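Binding domain (Hc) of Paraclostridial Mosquitocidal Protein 1 (Paraclostridium bifermentans, PDB 6HOX) forms the receptor-binding part of a botulinum-like neurotoxin that targets Anopheles mosquitoes, directing the toxin to host nerve cells. Local coordinates at residues G30-D34 with K35-L39; I54-R58 with D59-I63; Q76-E79 with S80-F83. All coordinates share one frame; numbering follows the deposited sequence.

Contact 1. Residues G30-D34 with K35-L39; sequences GVESD and KIKDL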
loop_
_atom_site.group_PDB
_atom_site.type_symbol
_atom_site.label_atom_id
_atom_site.label_comp_id
_atom_site.label_asym_id
_atom_site.label_seq_id
_atom_site.Cartn_x
_atom_site.Cartn_y
_atom_site.Cartn_z
ATOM N N GLY A 30 7.891 15.932 -4.878
ATOM C CA GLY A 30 7.239 14.997 -5.774
ATOM C C GLY A 30 7.757 15.140 -7.186
ATOM O O GLY A 30 8.789 15.797 -7.426
ATOM N N VAL A 31 7.032 14.522 -8.120
ATOM C CA VAL A 31 7.393 14.523 -9.519
ATOM C C VAL A 31 6.319 15.300 -10.261
ATOM O O VAL A 31 5.151 15.068 -10.041
ATOM C CB VAL A 31 7.490 13.094 -10.089
ATOM C CG1 VAL A 31 7.700 13.098 -11.600
ATOM C CG2 VAL A 31 8.569 12.287 -9.384
ATOM N N GLU A 32 6.736 16.175 -11.169
ATOM C CA GLU A 32 5.803 16.799 -12.083
ATOM C C GLU A 32 6.473 16.957 -13.445
ATOM O O GLU A 32 7.584 17.437 -13.521
ATOM C CB GLU A 32 5.380 18.161 -11.545
ATOM C CG GLU A 32 4.160 18.723 -12.238
ATOM C CD GLU A 32 4.093 20.223 -12.079
ATOM O OE1 GLU A 32 3.132 20.709 -11.434
ATOM O OE2 GLU A 32 5.029 20.894 -12.564
ATOM N N SER A 33 5.784 16.529 -14.507
ATOM C CA SER A 33 6.313 16.650 -15.867
ATOM C C SER A 33 7.747 16.119 -15.918
ATOM O O SER A 33 8.663 16.865 -16.297
ATOM C CB SER A 33 6.282 18.084 -16.336
ATOM O OG SER A 33 4.965 18.601 -16.312
ATOM N N ASP A 34 7.937 14.864 -15.486
ATOM C CA ASP A 34 9.206 14.132 -15.639
ATOM C C ASP A 34 10.331 14.701 -14.772
ATOM O O ASP A 34 11.464 14.319 -14.990
ATOM C CB ASP A 34 9.761 14.188 -17.066
ATOM C CG ASP A 34 8.842 13.600 -18.121
ATOM O OD1 ASP A 34 7.991 12.746 -17.755
ATOM O OD2 ASP A 34 8.988 14.003 -19.304
ATOM N N LYS A 35 10.037 15.611 -13.836
ATOM C CA LYS A 35 11.073 16.227 -12.997
ATOM C C LYS A 35 10.631 16.209 -11.532
ATOM O O LYS A 35 9.475 16.405 -11.228
ATOM C CB LYS A 35 11.340 17.686 -13.380
ATOM C CG LYS A 35 12.418 17.927 -14.422
ATOM C CD LYS A 35 12.971 19.335 -14.361
ATOM C CE LYS A 35 14.115 19.489 -13.383
ATOM N NZ LYS A 35 15.421 19.217 -14.032
ATOM N N ILE A 36 11.616 16.050 -10.654
ATOM C CA ILE A 36 11.475 16.156 -9.220
ATOM C C ILE A 36 11.539 17.644 -8.853
ATOM O O ILE A 36 12.475 18.352 -9.239
ATOM C CB ILE A 36 12.564 15.289 -8.548
ATOM C CG1 ILE A 36 12.375 13.817 -8.926
ATOM C CG2 ILE A 36 12.588 15.498 -7.039
ATOM C CD1 ILE A 36 13.611 12.963 -8.794
ATOM N N LYS A 37 10.506 18.118 -8.153
ATOM C CA LYS A 37 10.342 19.531 -7.798
ATOM C C LYS A 37 9.739 19.648 -6.398
ATOM O O LYS A 37 9.184 18.685 -5.864
ATOM C CB LYS A 37 9.362 20.249 -8.736
ATOM C CG LYS A 37 9.571 20.023 -10.227
ATOM C CD LYS A 37 8.567 20.785 -11.071
ATOM C CE LYS A 37 8.654 20.449 -12.546
ATOM N NZ LYS A 37 7.527 21.038 -13.304
ATOM N N ASP A 38 9.818 20.858 -5.846
ATOM C CA ASP A 38 8.971 21.279 -4.758
ATOM C C ASP A 38 7.629 21.687 -5.371
ATOM O O ASP A 38 7.556 22.599 -6.177
ATOM C CB ASP A 38 9.631 22.405 -3.964
ATOM C CG ASP A 38 8.715 23.114 -2.992
ATOM O OD1 ASP A 38 7.710 22.500 -2.602
ATOM O OD2 ASP A 38 9.032 24.281 -2.623
ATOM N N LEU A 39 6.576 20.959 -5.017
ATOM C CA LEU A 39 5.266 21.133 -5.616
ATOM C C LEU A 39 4.446 22.173 -4.848
ATOM O O LEU A 39 3.361 22.485 -5.267
ATOM C CB LEU A 39 4.536 19.791 -5.592
ATOM C CG LEU A 39 5.176 18.640 -6.359
ATOM C CD1 LEU A 39 4.337 17.387 -6.196
ATOM C CD2 LEU A 39 5.323 18.979 -7.834
#
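Glu32 and Lys37 meet in a salt bridge on one face of a tight hairpin, 2.6 Å from Lys37 NZ to Glu32 OE2. Lys37 runs out fully extended beyond CG and reaches slantwise over to Glu32, whose CG stands anti to its backbone N (chi1 -165°). The ammonium meets OE2 on its anti lone pair, the side turned away from OE1. Leu39 packs on the same face with its two branches split: CD1 lies 3.8 Å from Gly30 CA, where no side chain stands in its way, and CD2 lies 3.8 Å from Glu32 CB.

The other face carries Val31 and Ile36, a non-hydrogen-bonded pair. Here Val31 CG2 approaches Ile36 CG1 at 4.1 Å, and beyond them come Ile54 and Ile63 of the next hairpin. Between the two faces, Gly30 pairs with Lys37 and Glu32 with Lys35 through two backbone bonds each, the tightest being Glu32 N to Lys35 O at 2.7 Å. Ser33 and Asp34, both with positive phi, form the corners of the type I' turn.

The chemistry divides by face: a charged pair and the carbon stems beneath it toward solvent, branched aliphatic groups toward the protein. Because the ion pair lies on the more exposed face, water probably weakens its pull, and the backbone bonds and apolar packing likely carry much of the stability.

Contact 2. Residues I54-R58 with D59-I63; sequences IVDGR and DSKTI
Val55 and Thr62 form the hydrogen-bonded pair of a beta hairpin, a local contact between strands 53-56 and 61-66 in the large antiparallel sheet of the N-terminal receptor-binding region. Val55 N to Thr62 O is 2.9 Å, and Thr62 N returns to Val55 O at 2.8 Å. Above this pair the methyls Val55 CG2 and Thr62 CG2 touch at 3.6 Å, and Thr62 CG2 also covers Gly57 CA.

Lys61 lies near the turn end. A bend at chi2 (-77°) lays its CD over the Val55 carbonyl and sends NZ alongside Asp56, where it makes a salt bridge to OD1 at 3.0 Å, coming from above the carboxylate plane. At the root of the same side chain, Lys61 CB rests 3.6 Å from Ile54 CG2.

Within the loop, Arg58 and Asp59 hold their flat groups almost perpendicular, joined by water: Arg58 NH1 donates to it in the guanidinium plane at 2.7 Å, and it donates on to Asp59 OD2. The guanidinium also makes a cation-pi contact with Trp94, while Arg58 O takes a bond from Arg250. This is a beta hairpin of the concanavalin-like jelly roll, its loop reaching the chain that follows helix 233-241.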
loop_
_atom_site.group_PDB
_atom_site.type_symbol
_atom_site.label_atom_id
_atom_site.label_comp_id
_atom_site.label_asym_id
_atom_site.label_seq_id
_atom_site.Cartn_x
_atom_site.Cartn_y
_atom_site.Cartn_z
ATOM N N ILE A 54 12.998 8.162 -11.307
ATOM C CA ILE A 54 11.594 8.404 -11.386
ATOM C C ILE A 54 10.953 7.125 -11.931
ATOM O O ILE A 54 11.306 6.668 -13.004
ATOM C CB ILE A 54 11.304 9.628 -12.277
ATOM C CG1 ILE A 54 12.068 10.867 -11.802
ATOM C CG2 ILE A 54 9.809 9.886 -12.372
ATOM C CD1 ILE A 54 11.894 12.084 -12.695
ATOM N N VAL A 55 10.038 6.542 -11.160
ATOM C CA VAL A 55 9.420 5.278 -11.507
ATOM C C VAL A 55 7.912 5.448 -11.373
ATOM O O VAL A 55 7.437 6.492 -10.907
ATOM C CB VAL A 55 9.954 4.126 -10.631
ATOM C CG1 VAL A 55 11.457 3.937 -10.820
ATOM C CG2 VAL A 55 9.617 4.311 -9.157
ATOM N N ASP A 56 7.176 4.416 -11.790
ATOM C CA ASP A 56 5.748 4.377 -11.646
ATOM C C ASP A 56 5.419 4.325 -10.153
ATOM O O ASP A 56 6.107 3.627 -9.399
ATOM C CB ASP A 56 5.178 3.203 -12.440
ATOM C CG ASP A 56 5.367 3.423 -13.931
ATOM O OD1 ASP A 56 4.852 4.445 -14.453
ATOM O OD2 ASP A 56 6.048 2.612 -14.543
ATOM N N GLY A 57 4.361 5.050 -9.760
ATOM C CA GLY A 57 3.990 5.225 -8.359
ATOM C C GLY A 57 2.513 5.016 -8.104
ATOM O O GLY A 57 1.821 4.391 -8.875
ATOM N N ARG A 58 2.038 5.523 -6.969
ATOM C CA ARG A 58 0.655 5.275 -6.517
ATOM C C ARG A 58 -0.282 6.308 -7.142
ATOM O O ARG A 58 -1.515 6.166 -7.070
ATOM C CB ARG A 58 0.556 5.338 -4.986
ATOM C CG ARG A 58 1.017 6.667 -4.387
ATOM C CD ARG A 58 0.585 6.857 -2.934
ATOM N NE ARG A 58 -0.844 6.670 -2.705
ATOM C CZ ARG A 58 -1.772 7.581 -2.974
ATOM N NH1 ARG A 58 -1.423 8.778 -3.430
ATOM N NH2 ARG A 58 -3.043 7.279 -2.807
ATOM N N ASP A 59 0.307 7.360 -7.711
ATOM C CA ASP A 59 -0.441 8.428 -8.354
ATOM C C ASP A 59 0.458 9.076 -9.410
ATOM O O ASP A 59 1.127 10.097 -9.169
ATOM C CB ASP A 59 -0.926 9.437 -7.310
ATOM C CG ASP A 59 -1.731 10.568 -7.917
ATOM O OD1 ASP A 59 -1.934 10.550 -9.152
ATOM O OD2 ASP A 59 -2.140 11.449 -7.157
ATOM N N SER A 60 0.524 8.452 -10.579
ATOM C CA SER A 60 1.585 8.785 -11.510
ATOM C C SER A 60 2.947 8.535 -10.818
ATOM O O SER A 60 3.059 7.664 -9.949
ATOM C CB SER A 60 1.421 10.205 -12.014
ATOM O OG SER A 60 2.024 10.353 -13.288
ATOM N N LYS A 61 3.979 9.307 -11.171
ATOM C CA LYS A 61 5.355 8.902 -10.956
ATOM C C LYS A 61 5.791 9.183 -9.505
ATOM O O LYS A 61 5.242 10.031 -8.812
ATOM C CB LYS A 61 6.266 9.619 -11.958
ATOM C CG LYS A 61 5.922 9.367 -13.419
ATOM C CD LYS A 61 6.388 8.014 -13.917
ATOM C CE LYS A 61 6.201 7.858 -15.413
ATOM N NZ LYS A 61 6.466 6.470 -15.879
ATOM N N THR A 62 6.807 8.444 -9.067
ATOM C CA THR A 62 7.354 8.600 -7.740
ATOM C C THR A 62 8.883 8.567 -7.810
ATOM O O THR A 62 9.474 8.004 -8.722
ATOM C CB THR A 62 6.792 7.524 -6.802
ATOM O OG1 THR A 62 7.157 7.852 -5.460
ATOM C CG2 THR A 62 7.273 6.133 -7.150
ATOM N N ILE A 63 9.498 9.163 -6.793
ATOM C CA ILE A 63 10.914 9.087 -6.587
ATOM C C ILE A 63 11.270 7.686 -6.093
ATOM O O ILE A 63 10.554 7.089 -5.277
ATOM C CB ILE A 63 11.358 10.159 -5.577
ATOM C CG1 ILE A 63 11.163 11.566 -6.144
ATOM C CG2 ILE A 63 12.784 9.881 -5.127
ATOM C CD1 ILE A 63 11.017 12.647 -5.086
HETATM O O HOH W 1 -3.457 10.224 -4.430
#

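Contact 3. Residues Q76-E79 with S80-F83; sequences QKNE and SINF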
loop_
_atom_site.group_PDB
_atom_site.type_symbol
_atom_site.label_atom_id
_atom_site.label_comp_id
_atom_site.label_asym_id
_atom_site.label_seq_id
_atom_site.Cartn_x
_atom_site.Cartn_y
_atom_site.Cartn_z
ATOM N N GLN A 76 18.570 22.538 0.787
ATOM C CA GLN A 76 18.985 23.620 1.660
ATOM C C GLN A 76 17.727 24.162 2.339
ATOM O O GLN A 76 16.709 24.360 1.691
ATOM C CB GLN A 76 19.699 24.737 0.885
ATOM C CG GLN A 76 21.012 24.322 0.235
ATOM C CD GLN A 76 21.961 23.628 1.182
ATOM O OE1 GLN A 76 22.270 24.122 2.272
ATOM N NE2 GLN A 76 22.429 22.459 0.767
ATOM N N LYS A 77 17.792 24.365 3.654
ATOM C CA LYS A 77 16.650 24.912 4.373
ATOM C C LYS A 77 16.642 26.422 4.133
ATOM O O LYS A 77 17.651 26.991 3.725
ATOM C CB LYS A 77 16.699 24.544 5.863
ATOM C CG LYS A 77 16.687 23.044 6.147
ATOM C CD LYS A 77 16.515 22.673 7.599
ATOM C CE LYS A 77 17.615 23.236 8.464
ATOM N NZ LYS A 77 17.612 22.623 9.809
ATOM N N ASN A 78 15.476 27.029 4.367
ATOM C CA ASN A 78 15.248 28.474 4.308
ATOM C C ASN A 78 14.361 28.838 5.505
ATOM O O ASN A 78 14.200 28.021 6.422
ATOM C CB ASN A 78 14.657 28.877 2.954
ATOM C CG ASN A 78 13.490 27.999 2.552
ATOM O OD1 ASN A 78 12.460 27.978 3.224
ATOM N ND2 ASN A 78 13.649 27.259 1.469
ATOM N N GLU A 79 13.788 30.047 5.503
ATOM C CA GLU A 79 13.048 30.550 6.656
ATOM C C GLU A 79 11.735 29.780 6.832
ATOM O O GLU A 79 11.316 29.515 7.954
ATOM C CB GLU A 79 12.747 32.038 6.498
ATOM C CG GLU A 79 13.988 32.901 6.498
ATOM C CD GLU A 79 13.732 34.339 6.906
ATOM O OE1 GLU A 79 12.539 34.717 7.020
ATOM O OE2 GLU A 79 14.718 35.079 7.120
ATOM N N SER A 80 11.089 29.453 5.710
ATOM C CA SER A 80 9.818 28.739 5.721
ATOM C C SER A 80 10.034 27.291 6.188
ATOM O O SER A 80 9.262 26.791 7.000
ATOM C CB SER A 80 9.145 28.812 4.377
ATOM O OG SER A 80 10.002 28.323 3.356
ATOM N N ILE A 81 11.098 26.640 5.701
ATOM C CA ILE A 81 11.478 25.288 6.165
ATOM C C ILE A 81 12.326 25.432 7.433
ATOM O O ILE A 81 13.558 25.383 7.379
ATOM C CB ILE A 81 12.228 24.476 5.088
ATOM C CG1 ILE A 81 11.537 24.511 3.727
ATOM C CG2 ILE A 81 12.429 23.046 5.558
ATOM C CD1 ILE A 81 12.328 23.838 2.626
ATOM N N ASN A 82 11.654 25.579 8.576
ATOM C CA ASN A 82 12.323 25.958 9.812
ATOM C C ASN A 82 11.847 25.085 10.986
ATOM O O ASN A 82 10.635 24.927 11.231
ATOM C CB ASN A 82 12.113 27.439 10.116
ATOM C CG ASN A 82 12.532 27.778 11.525
ATOM O OD1 ASN A 82 11.691 28.066 12.375
ATOM N ND2 ASN A 82 13.825 27.685 11.785
ATOM N N PHE A 83 12.826 24.564 11.734
ATOM C CA PHE A 83 12.590 23.673 12.866
ATOM C C PHE A 83 13.078 24.338 14.162
ATOM O O PHE A 83 13.516 23.647 15.075
ATOM C CB PHE A 83 13.262 22.321 12.596
ATOM C CG PHE A 83 12.874 21.711 11.273
ATOM C CD1 PHE A 83 11.617 21.152 11.097
ATOM C CD2 PHE A 83 13.747 21.721 10.195
ATOM C CE1 PHE A 83 11.242 20.612 9.876
ATOM C CE2 PHE A 83 13.371 21.177 8.975
ATOM C CZ PHE A 83 12.120 20.627 8.818
HETATM O O HOH W 2 15.436 24.904 10.907
#
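Asx-type bonding from Asn78 to Ser80 and Ile81, leading into an inverse gamma turn centred on Ile81, folds the loop between strands 73-75 and 89-96. Asn78 OD1 is the focus. Ile81 N donates to it at 3.1 Å, from above the plane of the amide carbonyl. Ser80 OG donates to the same Asn78 OD1 at 2.5 Å, shorter than usual, which makes the exact length doubtful. Ser80 N adds a weak bond to that oxygen at 3.2 Å. Three donors from two successive residues thus converge on one oxygen and probably restrict the rotation of the amide. Asn78 CG stands between its own backbone N and carbonyl carbon (chi1 48°), and Ser80 OG takes the equivalent place on its residue (chi1 56°), which brings OG and OD1 together. Ile81 crosses the amide at a slant, its CD1 3.8 Å from Asn78 ND2. The backbone N of Asn78 is buried here and has no partner in the model.

At the other end of the loop segment, Lys77 crosses Phe83 at about a right angle. Its CD meets the ring edge in the ring plane, 3.7 Å from Phe83 CE2, and NZ stays close by, 4.0 Å from Phe83 CD2. That ammonium is hydrogen-bonded to the side-chain oxygens (OD1) of Asn117 and Asn201. It also gives a weak bond to a water, which accepts a firmer one from Phe83 N at 2.8 Å. Phe83 itself makes edge-to-face contacts with Trp123 and Phe89, and Ile81 packs on Phe27, Ile205 and Ile226.

The loop thus sets two apolar side chains against the N-terminal jelly roll. Its bend resembles an Asx turn, though the bond to Ser80 N is weak and the straighter one goes a residue further, to Ile81 N.

The three contacts follow one another along the chain without overlapping, all toward the start of the lectin-like N-terminal region. Contacts 1 and 2 are neighbouring hairpins of one antiparallel sheet, centres about 10 Å apart; strands 25-32 and 61-66 each pair with strand 218-227. They touch directly, Ile36 and Val31 meeting Ile54, Lys61 and Ile63 in a shared aliphatic patch. Contact 3 is a loop, about 20 Å from contact 1 and about 26 Å from contact 2 between centres, and touches neither, yet Ile81 rests on strands 25-32 and 218-227. Strand 218-227 is thus common ground, while the loop of contact 2 reaches residues of the C-terminal part, such as Arg250.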